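Side-chain contacts in manganese lipoxygenase (Gaeumannomyces graminis, PDB 5FX8), which oxygenates linoleic and alpha-linolenic acids to 11S- and 13R-hydroperoxy fatty acids with a manganese ion: residues F119-I122 with T123-G127; Y285-M288 with Y289-L292; P558-L561 with A562-P566; N572-F575 with V576-G580. All blocks are in the same frame, centred on the assembly; numbering follows the deposited sequence.

Contact 1 (F119-I122 with T123-G127); sequences FADI and TSRGG. With NAG (2-acetamido-2-deoxy-beta-D-glucopyranose), chain K.
T123 N and S124 N bond to F119 O and A120 O at 2.9 Å each, and R125 N still reaches D121 O, but R125 itself departs from helical geometry and the chain turns off through G126 and G127. F119 O takes two donors. T123 N reaches it from one face of the carbonyl plane and T123 OG1 from the opposite face, the hydroxyl bond being 3.0 Å long. The same OG1 lies over the centre of the F119 ring. The phenyl comes beneath it because CG of F119 stands anti to its backbone nitrogen (chi1 -172°), which carries the ring along the helix surface toward the next turn. At the root of the side chain, CB of F119 is 3.7 Å from the acetamido methyl C8 of the N-acetylglucosamine, a sugar that is also hydrogen-bonded to Y112 of the second subunit; V530 and R527 of helix 526-539 pack on F119 as well.

The helix 86-124 ends in a Schellman motif. G127 N returns to I122 O at 3.1 Å and G126 N to T123 O at 3.0 Å, with G126, at a phi of 89°, as the C-prime residue. The buried I122 side chain packs on F128, L137 and E526.

On the outer side, R125 runs extended from CG to NE and meets the D121 carboxylate in a salt bridge, NE to OD2 3.2 Å. The two planes are turned 49° apart, and NE also makes a weak hydrogen bond to OD1. D121 O, meanwhile, accepts from R125 N and from the hydroxyl of S124, while H141 touches the D121 side chain.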
ATOM      1  N   PHE A 119       3.666   9.957  20.001  1.00 21.84           N
ATOM      2  CA  PHE A 119       2.801  10.231  21.142  1.00 22.93           C
ATOM      3  C   PHE A 119       3.599  10.779  22.314  1.00 24.18           C
ATOM      4  O   PHE A 119       3.124  11.661  23.039  1.00 29.27           O
ATOM      5  CB  PHE A 119       2.050   8.966  21.551  1.00 21.51           C
ATOM      6  CG  PHE A 119       0.987   9.187  22.599  1.00 25.07           C
ATOM      7  CD1 PHE A 119      -0.077  10.046  22.369  1.00 22.59           C
ATOM      8  CD2 PHE A 119       1.032   8.497  23.806  1.00 25.06           C
ATOM      9  CE1 PHE A 119      -1.058  10.219  23.322  1.00 21.97           C
ATOM     10  CE2 PHE A 119       0.054   8.669  24.745  1.00 23.74           C
ATOM     11  CZ  PHE A 119      -0.991   9.532  24.501  1.00 23.30           C
ATOM     12  N   ALA A 120       4.807  10.264  22.525  1.00 21.31           N
ATOM     13  CA  ALA A 120       5.623  10.822  23.589  1.00 19.97           C
ATOM     14  C   ALA A 120       5.897  12.297  23.337  1.00 24.20           C
ATOM     15  O   ALA A 120       5.793  13.117  24.250  1.00 28.15           O
ATOM     16  CB  ALA A 120       6.916  10.028  23.726  1.00 23.22           C
ATOM     17  N   ASP A 121       6.184  12.661  22.090  1.00 25.08           N
ATOM     18  CA  ASP A 121       6.433  14.058  21.758  1.00 26.54           C
ATOM     19  C   ASP A 121       5.199  14.931  21.984  1.00 27.89           C
ATOM     20  O   ASP A 121       5.270  15.975  22.645  1.00 29.76           O
ATOM     21  CB  ASP A 121       6.907  14.145  20.316  1.00 28.29           C
ATOM     22  CG  ASP A 121       7.253  15.545  19.907  1.00 37.20           C
ATOM     23  OD1 ASP A 121       8.348  16.012  20.275  1.00 42.63           O
ATOM     24  OD2 ASP A 121       6.437  16.178  19.207  1.00 40.04           O
ATOM     25  N   ILE A 122       4.060  14.530  21.428  1.00 28.10           N
ATOM     26  CA  ILE A 122       2.847  15.323  21.589  1.00 26.49           C
ATOM     27  C   ILE A 122       2.521  15.491  23.061  1.00 31.03           C
ATOM     28  O   ILE A 122       2.287  16.605  23.545  1.00 28.70           O
ATOM     29  CB  ILE A 122       1.683  14.673  20.830  1.00 25.43           C
ATOM     30  CG1 ILE A 122       1.979  14.662  19.336  1.00 25.38           C
ATOM     31  CG2 ILE A 122       0.430  15.401  21.082  1.00 25.40           C
ATOM     32  CD1 ILE A 122       0.843  14.122  18.536  1.00 23.11           C
ATOM     33  N   THR A 123       2.499  14.382  23.797  1.00 36.04           N
ATOM     34  CA  THR A 123       2.176  14.459  25.213  1.00 31.66           C
ATOM     35  C   THR A 123       3.136  15.386  25.930  1.00 32.89           C
ATOM     36  O   THR A 123       2.717  16.205  26.755  1.00 32.15           O
ATOM     37  CB  THR A 123       2.217  13.075  25.848  1.00 36.60           C
ATOM     38  OG1 THR A 123       1.193  12.256  25.269  1.00 26.75           O
ATOM     39  CG2 THR A 123       2.003  13.195  27.335  1.00 28.17           C
ATOM     40  N   SER A 124       4.422  15.299  25.600  1.00 30.26           N
ATOM     41  CA  SER A 124       5.387  16.162  26.263  1.00 29.99           C
ATOM     42  C   SER A 124       5.149  17.631  25.944  1.00 29.32           C
ATOM     43  O   SER A 124       5.520  18.498  26.733  1.00 30.75           O
ATOM     44  CB  SER A 124       6.789  15.769  25.863  1.00 28.29           C
ATOM     45  OG  SER A 124       6.971  16.134  24.526  1.00 37.00           O
ATOM     46  N   ARG A 125       4.562  17.940  24.797  1.00 30.63           N
ATOM     47  CA  ARG A 125       4.309  19.331  24.460  1.00 30.14           C
ATOM     48  C   ARG A 125       2.954  19.803  24.939  1.00 32.69           C
ATOM     49  O   ARG A 125       2.496  20.871  24.526  1.00 33.46           O
ATOM     50  CB  ARG A 125       4.431  19.550  22.956  1.00 32.28           C
ATOM     51  CG  ARG A 125       5.833  19.410  22.423  1.00 32.72           C
ATOM     52  CD  ARG A 125       5.805  19.230  20.926  1.00 34.33           C
ATOM     53  NE  ARG A 125       7.142  19.092  20.359  1.00 37.34           N
ATOM     54  CZ  ARG A 125       7.807  20.079  19.772  1.00 44.59           C
ATOM     55  NH1 ARG A 125       7.254  21.278  19.660  1.00 42.63           N
ATOM     56  NH2 ARG A 125       9.025  19.868  19.291  1.00 52.18           N
ATOM     57  N   GLY A 126       2.298  19.038  25.793  1.00 31.74           N
ATOM     58  CA  GLY A 126       1.048  19.469  26.336  1.00 31.22           C
ATOM     59  C   GLY A 126      -0.174  19.104  25.544  1.00 32.74           C
ATOM     60  O   GLY A 126      -1.270  19.508  25.926  1.00 37.74           O
ATOM     61  N   GLY A 127      -0.044  18.361  24.469  1.00 33.66           N
ATOM     62  CA  GLY A 127      -1.249  17.944  23.791  1.00 36.53           C
ATOM     63  C   GLY A 127      -1.732  18.977  22.791  1.00 33.82           C
ATOM     64  O   GLY A 127      -0.983  19.840  22.338  1.00 33.19           O
TER
HETATM   65  C1  NAG K1009       3.009   1.696  20.917  1.00 17.55           C
HETATM   66  C2  NAG K1009       1.635   2.117  20.470  1.00 16.54           C
HETATM   67  C3  NAG K1009       0.604   1.092  20.912  1.00 17.55           C
HETATM   68  C4  NAG K1009       0.994  -0.276  20.390  1.00 16.74           C
HETATM   69  C5  NAG K1009       2.388  -0.598  20.877  1.00 14.37           C
HETATM   70  C6  NAG K1009       2.915  -1.894  20.341  1.00 14.71           C
HETATM   71  C7  NAG K1009       0.734   4.391  20.317  1.00 21.99           C
HETATM   72  C8  NAG K1009       0.534   5.682  21.034  1.00 20.23           C
HETATM   73  N2  NAG K1009       1.330   3.425  21.012  1.00 20.38           N
HETATM   74  O3  NAG K1009      -0.662   1.417  20.368  1.00 19.45           O
HETATM   75  O4  NAG K1009       0.068  -1.255  20.838  1.00 18.29           O
HETATM   76  O5  NAG K1009       3.292   0.417  20.431  1.00 16.54           O
HETATM   77  O6  NAG K1009       4.254  -2.056  20.780  1.00 17.46           O
HETATM   78  O7  NAG K1009       0.356   4.225  19.176  1.00 24.79           O

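Contact 2 (Y285-M288 with Y289-L292); sequences YSQM and YHVL. With MN (manganese (II) ion), chain I.
H290 holds manganese through NE2 at 2.4 Å and, from the other nitrogen of its ring, gives ND1-H to the backbone oxygen of Q287, one turn back, at 2.7 Å. That oxygen sits close to the imidazole plane, though the ring nitrogen approaches from above the carbonyl plane, 41° out of it. A water at 2.4 Å from the manganese shares the first shell, which H294, H478, N482 and the C-terminal V618 complete.

One step further out, the ring has in effect taken the acceptor that a regular helix would offer to V291 N. V291 N instead makes only a weak bond of 3.5 Å to M288 O, and helix 268-305 is kinked at this turn. The amide of Q287 adds a second-shell link: its NE2 is bonded to M481 O and weakly to S286 OG, and its OE1 receives a weak bond from N482 ND2. Q287 thus bonds to two metal ligands, H290 through its main-chain oxygen and N482, weakly, through its amide. M481, from helix 460-481, also packs on H290.

Farther from the metal, Y285 and Y289 lie side by side and point the same way, both with CG anti to the backbone nitrogen. Their rings are almost parallel, 7° apart, but barely overlap, with centroids 5.3 Å apart. Over one face of Y285 comes CB of Y289, a CH-pi contact, while Y285 OH sits over the centre of the Y289 ring.

The ND1 bond leaves NE2 to the metal; the two bonds together would hold the ring's rotation, and the carbonyl may make NE2 a somewhat stronger donor.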
ATOM      1  N   TYR A 285     -15.826   6.275   2.109  1.00 10.15           N
ATOM      2  CA  TYR A 285     -16.121   5.837   0.751  1.00 10.14           C
ATOM      3  C   TYR A 285     -14.899   5.225   0.091  1.00 11.19           C
ATOM      4  O   TYR A 285     -14.972   4.149  -0.498  1.00 12.67           O
ATOM      5  CB  TYR A 285     -16.634   7.001  -0.093  1.00 10.33           C
ATOM      6  CG  TYR A 285     -16.822   6.638  -1.555  1.00 11.35           C
ATOM      7  CD1 TYR A 285     -15.778   6.762  -2.466  1.00 10.78           C
ATOM      8  CD2 TYR A 285     -18.036   6.168  -2.023  1.00 11.83           C
ATOM      9  CE1 TYR A 285     -15.939   6.419  -3.775  1.00 10.98           C
ATOM     10  CE2 TYR A 285     -18.207   5.838  -3.333  1.00 11.29           C
ATOM     11  CZ  TYR A 285     -17.153   5.965  -4.203  1.00 12.33           C
ATOM     12  OH  TYR A 285     -17.309   5.639  -5.524  1.00 20.58           O
ATOM     13  N   SER A 286     -13.771   5.924   0.137  1.00 11.64           N
ATOM     14  CA  SER A 286     -12.617   5.484  -0.623  1.00 10.89           C
ATOM     15  C   SER A 286     -12.108   4.171  -0.068  1.00 11.01           C
ATOM     16  O   SER A 286     -11.787   3.231  -0.819  1.00 17.91           O
ATOM     17  CB  SER A 286     -11.538   6.557  -0.591  1.00 10.58           C
ATOM     18  OG  SER A 286     -10.820   6.532   0.616  1.00  9.86           O
ATOM     19  N   GLN A 287     -12.087   4.068   1.256  1.00 10.26           N
ATOM     20  CA  GLN A 287     -11.596   2.837   1.839  1.00 10.60           C
ATOM     21  C   GLN A 287     -12.516   1.675   1.521  1.00 14.14           C
ATOM     22  O   GLN A 287     -12.057   0.543   1.382  1.00 15.48           O
ATOM     23  CB  GLN A 287     -11.389   3.002   3.341  1.00 10.81           C
ATOM     24  CG  GLN A 287     -10.240   3.945   3.664  1.00 10.27           C
ATOM     25  CD  GLN A 287      -9.098   3.872   2.637  1.00 10.38           C
ATOM     26  OE1 GLN A 287      -8.396   2.874   2.556  1.00  9.34           O
ATOM     27  NE2 GLN A 287      -8.929   4.937   1.848  1.00 15.86           N
ATOM     28  N   MET A 288     -13.808   1.913   1.373  1.00 12.44           N
ATOM     29  CA  MET A 288     -14.640   0.729   1.257  1.00 10.46           C
ATOM     30  C   MET A 288     -15.020   0.433  -0.175  1.00 12.49           C
ATOM     31  O   MET A 288     -15.279  -0.718  -0.532  1.00 18.53           O
ATOM     32  CB  MET A 288     -15.864   0.880   2.148  1.00  9.79           C
ATOM     33  CG  MET A 288     -15.510   0.778   3.609  1.00  9.40           C
ATOM     34  SD  MET A 288     -14.542  -0.698   3.938  1.00 19.02           S
ATOM     35  CE  MET A 288     -12.999  -0.038   4.345  1.00 13.46           C
ATOM     36  N   TYR A 289     -15.032   1.435  -1.017  1.00 11.39           N
ATOM     37  CA  TYR A 289     -15.182   1.145  -2.411  1.00 11.36           C
ATOM     38  C   TYR A 289     -13.955   0.439  -2.966  1.00 11.17           C
ATOM     39  O   TYR A 289     -14.103  -0.356  -3.885  1.00 11.68           O
ATOM     40  CB  TYR A 289     -15.470   2.438  -3.159  1.00 14.70           C
ATOM     41  CG  TYR A 289     -15.694   2.242  -4.634  1.00 15.15           C
ATOM     42  CD1 TYR A 289     -16.928   1.844  -5.117  1.00 15.36           C
ATOM     43  CD2 TYR A 289     -14.680   2.468  -5.537  1.00 17.37           C
ATOM     44  CE1 TYR A 289     -17.140   1.673  -6.455  1.00 16.51           C
ATOM     45  CE2 TYR A 289     -14.882   2.305  -6.888  1.00 23.54           C
ATOM     46  CZ  TYR A 289     -16.114   1.905  -7.347  1.00 23.58           C
ATOM     47  OH  TYR A 289     -16.321   1.733  -8.701  1.00 24.05           O
ATOM     48  N   HIS A 290     -12.742   0.702  -2.440  1.00 11.32           N
ATOM     49  CA  HIS A 290     -11.582   0.064  -3.081  1.00 11.49           C
ATOM     50  C   HIS A 290     -11.515  -1.435  -2.846  1.00 10.33           C
ATOM     51  O   HIS A 290     -10.696  -2.114  -3.480  1.00 14.02           O
ATOM     52  CB  HIS A 290     -10.262   0.702  -2.638  1.00 10.29           C
ATOM     53  CG  HIS A 290      -9.562  -0.021  -1.529  1.00 10.20           C
ATOM     54  ND1 HIS A 290      -9.964   0.093  -0.222  1.00 11.80           N
ATOM     55  CD2 HIS A 290      -8.468  -0.824  -1.518  1.00 10.36           C
ATOM     56  CE1 HIS A 290      -9.166  -0.629   0.545  1.00 11.48           C
ATOM     57  NE2 HIS A 290      -8.250  -1.198  -0.216  1.00 31.56           N
ATOM     58  N   VAL A 291     -12.338  -1.969  -1.944  1.00 10.82           N
ATOM     59  CA  VAL A 291     -12.504  -3.412  -1.852  1.00  9.82           C
ATOM     60  C   VAL A 291     -12.749  -3.996  -3.233  1.00 13.61           C
ATOM     61  O   VAL A 291     -12.217  -5.058  -3.582  1.00 14.88           O
ATOM     62  CB  VAL A 291     -13.642  -3.729  -0.873  1.00  9.83           C
ATOM     63  CG1 VAL A 291     -13.912  -5.207  -0.791  1.00 11.40           C
ATOM     64  CG2 VAL A 291     -13.263  -3.217   0.453  1.00 12.08           C
ATOM     65  N   LEU A 292     -13.495  -3.266  -4.065  1.00 10.69           N
ATOM     66  CA  LEU A 292     -13.760  -3.697  -5.428  1.00  9.55           C
ATOM     67  C   LEU A 292     -12.499  -3.654  -6.291  1.00 12.43           C
ATOM     68  O   LEU A 292     -12.313  -4.511  -7.166  1.00 12.62           O
ATOM     69  CB  LEU A 292     -14.885  -2.843  -6.011  1.00 11.01           C
ATOM     70  CG  LEU A 292     -16.285  -3.011  -5.405  1.00 11.32           C
ATOM     71  CD1 LEU A 292     -17.256  -2.064  -6.021  1.00 13.89           C
ATOM     72  CD2 LEU A 292     -16.737  -4.342  -5.744  1.00 11.02           C
TER
HETATM   73 MN    MN I1000      -6.095  -2.311  -0.515  1.00  8.02          MN
HETATM   74  O   HOH W   1      -7.041  -2.897   1.645  1.00 33.97           O

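Contact 3 (P558-L561 with A562-P566); sequences PDLL and AGNGP
L560 O takes two donors: N564 ND2 at 3.1 Å and, weakly, G563 N at 3.4 Å. The amide nitrogen comes in well bent at the carbonyl, with a C=O...ND2 angle of 114°, and the oxygen is tilted slightly out of the N564 amide plane. N564 thus folds back alongside L560, both side chains pointing the same way, and ND2 lies 3.8 Å from CD2 of the leucine. L560 puts its CG anti to the carbonyl carbon (chi1 -66°), which keeps the branched end beside that amide.

This is the close of a short helix, 558-563. Its one well-formed backbone bond across the contact is A562 N to P558 O at 2.9 Å; G563 N to D559 O, at 3.1 Å, is already weak. The asparagine side chain therefore supplies a donor to a carbonyl near the helix's C-terminal end. Next comes G565, at positive phi (111°), a conformation in which a CB would press on the carbonyl oxygen of N564, so that glycine fits here; it also stands at the N-cap of helix 566-587, which starts with P566, so a single residue separates N564 from the next helix.

On the buried side, L560 packs on Y568 and R320, and Y47 touches both L560 and N564, while the backbone of G563 is hydrogen-bonded to that of Y47. P313, from helix 313-321, meets the N564 side chain. P558, D559 and A562 lie on the exposed side of the turn.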
ATOM      1  N   PRO A 558      12.647 -12.037 -13.040  1.00 12.44           N
ATOM      2  CA  PRO A 558      13.603 -12.880 -13.780  1.00 13.18           C
ATOM      3  C   PRO A 558      12.983 -14.067 -14.494  1.00 15.06           C
ATOM      4  O   PRO A 558      13.412 -14.388 -15.601  1.00 16.36           O
ATOM      5  CB  PRO A 558      14.571 -13.317 -12.682  1.00 11.55           C
ATOM      6  CG  PRO A 558      14.497 -12.208 -11.680  1.00 10.76           C
ATOM      7  CD  PRO A 558      13.060 -11.834 -11.644  1.00 12.30           C
ATOM      8  N   ASP A 559      11.989 -14.726 -13.912  1.00 14.83           N
ATOM      9  CA  ASP A 559      11.380 -15.863 -14.593  1.00 16.01           C
ATOM     10  C   ASP A 559      10.567 -15.437 -15.804  1.00 15.69           C
ATOM     11  O   ASP A 559      10.453 -16.198 -16.769  1.00 15.07           O
ATOM     12  CB  ASP A 559      10.517 -16.640 -13.619  1.00 24.80           C
ATOM     13  CG  ASP A 559      11.307 -17.116 -12.415  1.00 45.55           C
ATOM     14  OD1 ASP A 559      12.528 -17.388 -12.557  1.00 40.55           O
ATOM     15  OD2 ASP A 559      10.715 -17.214 -11.317  1.00 59.83           O
ATOM     16  N   LEU A 560       9.993 -14.238 -15.776  1.00 13.29           N
ATOM     17  CA  LEU A 560       9.243 -13.772 -16.928  1.00 11.78           C
ATOM     18  C   LEU A 560      10.188 -13.316 -18.037  1.00 12.90           C
ATOM     19  O   LEU A 560       9.950 -13.596 -19.216  1.00 17.32           O
ATOM     20  CB  LEU A 560       8.293 -12.653 -16.511  1.00 10.33           C
ATOM     21  CG  LEU A 560       7.130 -12.934 -15.571  1.00  8.55           C
ATOM     22  CD1 LEU A 560       6.387 -11.661 -15.361  1.00  8.30           C
ATOM     23  CD2 LEU A 560       6.225 -13.911 -16.192  1.00 11.50           C
ATOM     24  N   LEU A 561      11.289 -12.661 -17.677  1.00 11.71           N
ATOM     25  CA  LEU A 561      12.312 -12.333 -18.658  1.00 12.20           C
ATOM     26  C   LEU A 561      12.996 -13.576 -19.242  1.00 12.98           C
ATOM     27  O   LEU A 561      13.438 -13.558 -20.394  1.00 13.86           O
ATOM     28  CB  LEU A 561      13.345 -11.424 -18.018  1.00 11.86           C
ATOM     29  CG  LEU A 561      12.920 -10.018 -17.698  1.00 10.33           C
ATOM     30  CD1 LEU A 561      14.029  -9.388 -16.947  1.00  8.51           C
ATOM     31  CD2 LEU A 561      12.691  -9.302 -18.993  1.00  9.05           C
ATOM     32  N   ALA A 562      13.113 -14.651 -18.474  1.00 13.99           N
ATOM     33  CA  ALA A 562      13.759 -15.849 -18.972  1.00 14.75           C
ATOM     34  C   ALA A 562      12.835 -16.738 -19.793  1.00 15.10           C
ATOM     35  O   ALA A 562      13.321 -17.533 -20.603  1.00 18.02           O
ATOM     36  CB  ALA A 562      14.336 -16.649 -17.820  1.00 12.39           C
ATOM     37  N   GLY A 563      11.534 -16.621 -19.632  1.00 13.39           N
ATOM     38  CA  GLY A 563      10.678 -17.582 -20.270  1.00 13.91           C
ATOM     39  C   GLY A 563       9.766 -17.026 -21.331  1.00 15.04           C
ATOM     40  O   GLY A 563       8.990 -17.786 -21.896  1.00 20.39           O
ATOM     41  N   ASN A 564       9.851 -15.730 -21.641  1.00 16.03           N
ATOM     42  CA  ASN A 564       8.886 -15.099 -22.530  1.00 15.92           C
ATOM     43  C   ASN A 564       9.391 -14.724 -23.921  1.00 21.70           C
ATOM     44  O   ASN A 564       8.570 -14.623 -24.835  1.00 29.75           O
ATOM     45  CB  ASN A 564       8.306 -13.853 -21.873  1.00 13.38           C
ATOM     46  CG  ASN A 564       6.980 -14.132 -21.178  1.00 13.95           C
ATOM     47  OD1 ASN A 564       6.030 -14.609 -21.794  1.00 16.77           O
ATOM     48  ND2 ASN A 564       6.933 -13.874 -19.880  1.00 12.93           N
ATOM     49  N   GLY A 565      10.675 -14.512 -24.148  1.00 15.40           N
ATOM     50  CA  GLY A 565      11.073 -14.204 -25.502  1.00 15.78           C
ATOM     51  C   GLY A 565      11.553 -12.784 -25.663  1.00 12.31           C
ATOM     52  O   GLY A 565      11.200 -11.906 -24.888  1.00 13.95           O
ATOM     53  N   PRO A 566      12.369 -12.537 -26.685  1.00 12.98           N
ATOM     54  CA  PRO A 566      13.077 -11.246 -26.773  1.00 13.72           C
ATOM     55  C   PRO A 566      12.176 -10.033 -26.752  1.00 12.69           C
ATOM     56  O   PRO A 566      12.512  -9.021 -26.120  1.00 24.06           O
ATOM     57  CB  PRO A 566      13.818 -11.359 -28.111  1.00 12.94           C
ATOM     58  CG  PRO A 566      13.977 -12.785 -28.317  1.00 12.43           C
ATOM     59  CD  PRO A 566      12.748 -13.436 -27.781  1.00 13.63           C
TER

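Contact 4 (N572-F575 with V576-G580); sequences NARF and VEDTG
F575 and T579 form the close-packed half of this pair of turns in helix 566-587. The methyl CG2 of T579 sits over one face of the phenyl ring, 3.8 Å from the F575 ring centroid and 21° off its normal, displaced toward the rim: a CH-pi contact. With chi1 at 60°, OG1 of T579 lies between its own backbone nitrogen and carbonyl carbon, and from there the hydroxyl turns back to F575 O at 2.9 Å. T579 N reaches that oxygen from the opposite face of its plane at 3.0 Å, so two donors hold it. F555 meets the F575 ring edge-to-face and I408 packs on it, while R552 NE makes a weak hydrogen bond to T579 OG1.

The more open half carries the charges. R574 bends at its second torsion and brings NE to D578 OD1 at 3.1 Å, a salt bridge in which OD1 lies in the guanidinium plane and accepts through its syn lone pair. Guanidinium and carboxylate planes are nearly perpendicular, 89° apart, so a single N-H makes the bond rather than a two-pronged pair. R574 also packs on A256 of the zonadhesin chain, and E577 OE1 has a long, weak ion pair with R584 NH2.

D578 is met by R574 through OD1 and, in a long, weak ion pair, by R410 through OD2; two guanidinium groups near one carboxylate would probably help to keep it ionised.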
ATOM      1  N   ASN A 572       9.873  -4.672 -21.759  1.00  8.50           N
ATOM      2  CA  ASN A 572      10.203  -4.405 -20.373  1.00  8.65           C
ATOM      3  C   ASN A 572      11.189  -3.261 -20.233  1.00 16.02           C
ATOM      4  O   ASN A 572      11.046  -2.430 -19.335  1.00 17.65           O
ATOM      5  CB  ASN A 572      10.774  -5.641 -19.704  1.00  7.86           C
ATOM      6  CG  ASN A 572      11.167  -5.364 -18.277  1.00 14.56           C
ATOM      7  OD1 ASN A 572      10.334  -4.964 -17.480  1.00 16.90           O
ATOM      8  ND2 ASN A 572      12.424  -5.564 -17.944  1.00 13.52           N
ATOM      9  N   ALA A 573      12.221  -3.222 -21.070  1.00  9.08           N
ATOM     10  CA  ALA A 573      13.195  -2.153 -20.940  1.00  9.41           C
ATOM     11  C   ALA A 573      12.589  -0.821 -21.331  1.00 10.27           C
ATOM     12  O   ALA A 573      12.882   0.209 -20.715  1.00 18.12           O
ATOM     13  CB  ALA A 573      14.424  -2.455 -21.790  1.00 11.84           C
ATOM     14  N   ARG A 574      11.740  -0.815 -22.351  1.00  9.72           N
ATOM     15  CA  ARG A 574      11.079   0.435 -22.672  1.00 10.70           C
ATOM     16  C   ARG A 574      10.171   0.877 -21.527  1.00 12.30           C
ATOM     17  O   ARG A 574      10.065   2.073 -21.235  1.00 11.66           O
ATOM     18  CB  ARG A 574      10.308   0.293 -23.969  1.00 10.07           C
ATOM     19  CG  ARG A 574       9.534   1.521 -24.391  1.00 12.69           C
ATOM     20  CD  ARG A 574      10.390   2.743 -24.634  1.00 16.41           C
ATOM     21  NE  ARG A 574       9.596   3.872 -25.132  1.00 23.15           N
ATOM     22  CZ  ARG A 574       9.360   4.118 -26.431  1.00 24.60           C
ATOM     23  NH1 ARG A 574       9.842   3.320 -27.377  1.00 18.84           N
ATOM     24  NH2 ARG A 574       8.622   5.159 -26.788  1.00 23.21           N
ATOM     25  N   PHE A 575       9.535  -0.081 -20.847  1.00 12.00           N
ATOM     26  CA  PHE A 575       8.652   0.262 -19.739  1.00 11.14           C
ATOM     27  C   PHE A 575       9.436   0.817 -18.561  1.00 11.22           C
ATOM     28  O   PHE A 575       8.999   1.772 -17.922  1.00 11.12           O
ATOM     29  CB  PHE A 575       7.833  -0.960 -19.332  1.00  9.38           C
ATOM     30  CG  PHE A 575       6.930  -0.721 -18.165  1.00  9.75           C
ATOM     31  CD1 PHE A 575       5.743  -0.020 -18.319  1.00  9.26           C
ATOM     32  CD2 PHE A 575       7.256  -1.208 -16.908  1.00  9.66           C
ATOM     33  CE1 PHE A 575       4.908   0.190 -17.231  1.00  9.14           C
ATOM     34  CE2 PHE A 575       6.415  -1.004 -15.816  1.00  8.58           C
ATOM     35  CZ  PHE A 575       5.251  -0.309 -15.974  1.00  8.32           C
ATOM     36  N   VAL A 576      10.611   0.252 -18.292  1.00 10.57           N
ATOM     37  CA  VAL A 576      11.476   0.772 -17.249  1.00 12.04           C
ATOM     38  C   VAL A 576      11.927   2.188 -17.560  1.00 15.02           C
ATOM     39  O   VAL A 576      12.012   3.038 -16.666  1.00 16.39           O
ATOM     40  CB  VAL A 576      12.672  -0.166 -17.063  1.00 11.91           C
ATOM     41  CG1 VAL A 576      13.737   0.495 -16.228  1.00  8.59           C
ATOM     42  CG2 VAL A 576      12.184  -1.411 -16.424  1.00  9.67           C
ATOM     43  N   GLU A 577      12.253   2.471 -18.812  1.00 16.20           N
ATOM     44  CA  GLU A 577      12.655   3.841 -19.088  1.00 18.77           C
ATOM     45  C   GLU A 577      11.460   4.798 -19.023  1.00 19.39           C
ATOM     46  O   GLU A 577      11.591   5.921 -18.515  1.00 23.71           O
ATOM     47  CB  GLU A 577      13.382   3.920 -20.434  1.00 21.88           C
ATOM     48  CG  GLU A 577      13.625   5.349 -20.965  1.00 47.21           C
ATOM     49  CD  GLU A 577      14.578   6.250 -20.119  1.00 55.97           C
ATOM     50  OE1 GLU A 577      14.244   6.609 -18.956  1.00 37.49           O
ATOM     51  OE2 GLU A 577      15.646   6.651 -20.656  1.00 46.27           O
ATOM     52  N   ASP A 578      10.287   4.374 -19.512  1.00 16.23           N
ATOM     53  CA  ASP A 578       9.117   5.253 -19.511  1.00 15.27           C
ATOM     54  C   ASP A 578       8.708   5.622 -18.094  1.00 16.42           C
ATOM     55  O   ASP A 578       8.469   6.798 -17.788  1.00 18.18           O
ATOM     56  CB  ASP A 578       7.931   4.600 -20.206  1.00 12.62           C
ATOM     57  CG  ASP A 578       8.114   4.446 -21.691  1.00 20.80           C
ATOM     58  OD1 ASP A 578       9.089   4.986 -22.280  1.00 26.38           O
ATOM     59  OD2 ASP A 578       7.247   3.767 -22.283  1.00 20.60           O
ATOM     60  N   THR A 579       8.601   4.616 -17.220  1.00 13.99           N
ATOM     61  CA  THR A 579       8.285   4.877 -15.828  1.00 12.99           C
ATOM     62  C   THR A 579       9.424   5.582 -15.103  1.00 13.53           C
ATOM     63  O   THR A 579       9.184   6.211 -14.075  1.00 14.81           O
ATOM     64  CB  THR A 579       7.911   3.582 -15.100  1.00 13.03           C
ATOM     65  OG1 THR A 579       8.994   2.653 -15.150  1.00 18.20           O
ATOM     66  CG2 THR A 579       6.682   2.954 -15.716  1.00 10.81           C
ATOM     67  N   GLY A 580      10.650   5.524 -15.613  1.00 13.52           N
ATOM     68  CA  GLY A 580      11.674   6.393 -15.071  1.00 13.85           C
ATOM     69  C   GLY A 580      11.377   7.852 -15.346  1.00 15.96           C
ATOM     70  O   GLY A 580      11.507   8.706 -14.465  1.00 16.36           O
TER

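Contact 2 lies near the centre of the chain and is the one that touches the manganese; the other three lie 30 to 35 Å from it, centre to centre, contacts 3 and 4 on the same side of the chain's centre. Contact 1, at the end of helix 86-124, has its centre 33 Å from that of contact 2, and contacts 3 and 4 lie 35 and 30 Å from it. Contacts 3 and 4 belong together: their helices follow one another in the chain, their centres are 16 Å apart, and L561 CD2 packs on N572 ND2 at 3.9 Å. Contacts 1 and 3 are farthest apart, at 53 Å between centres. Contact 1 meets a glycan sugar, not the metal.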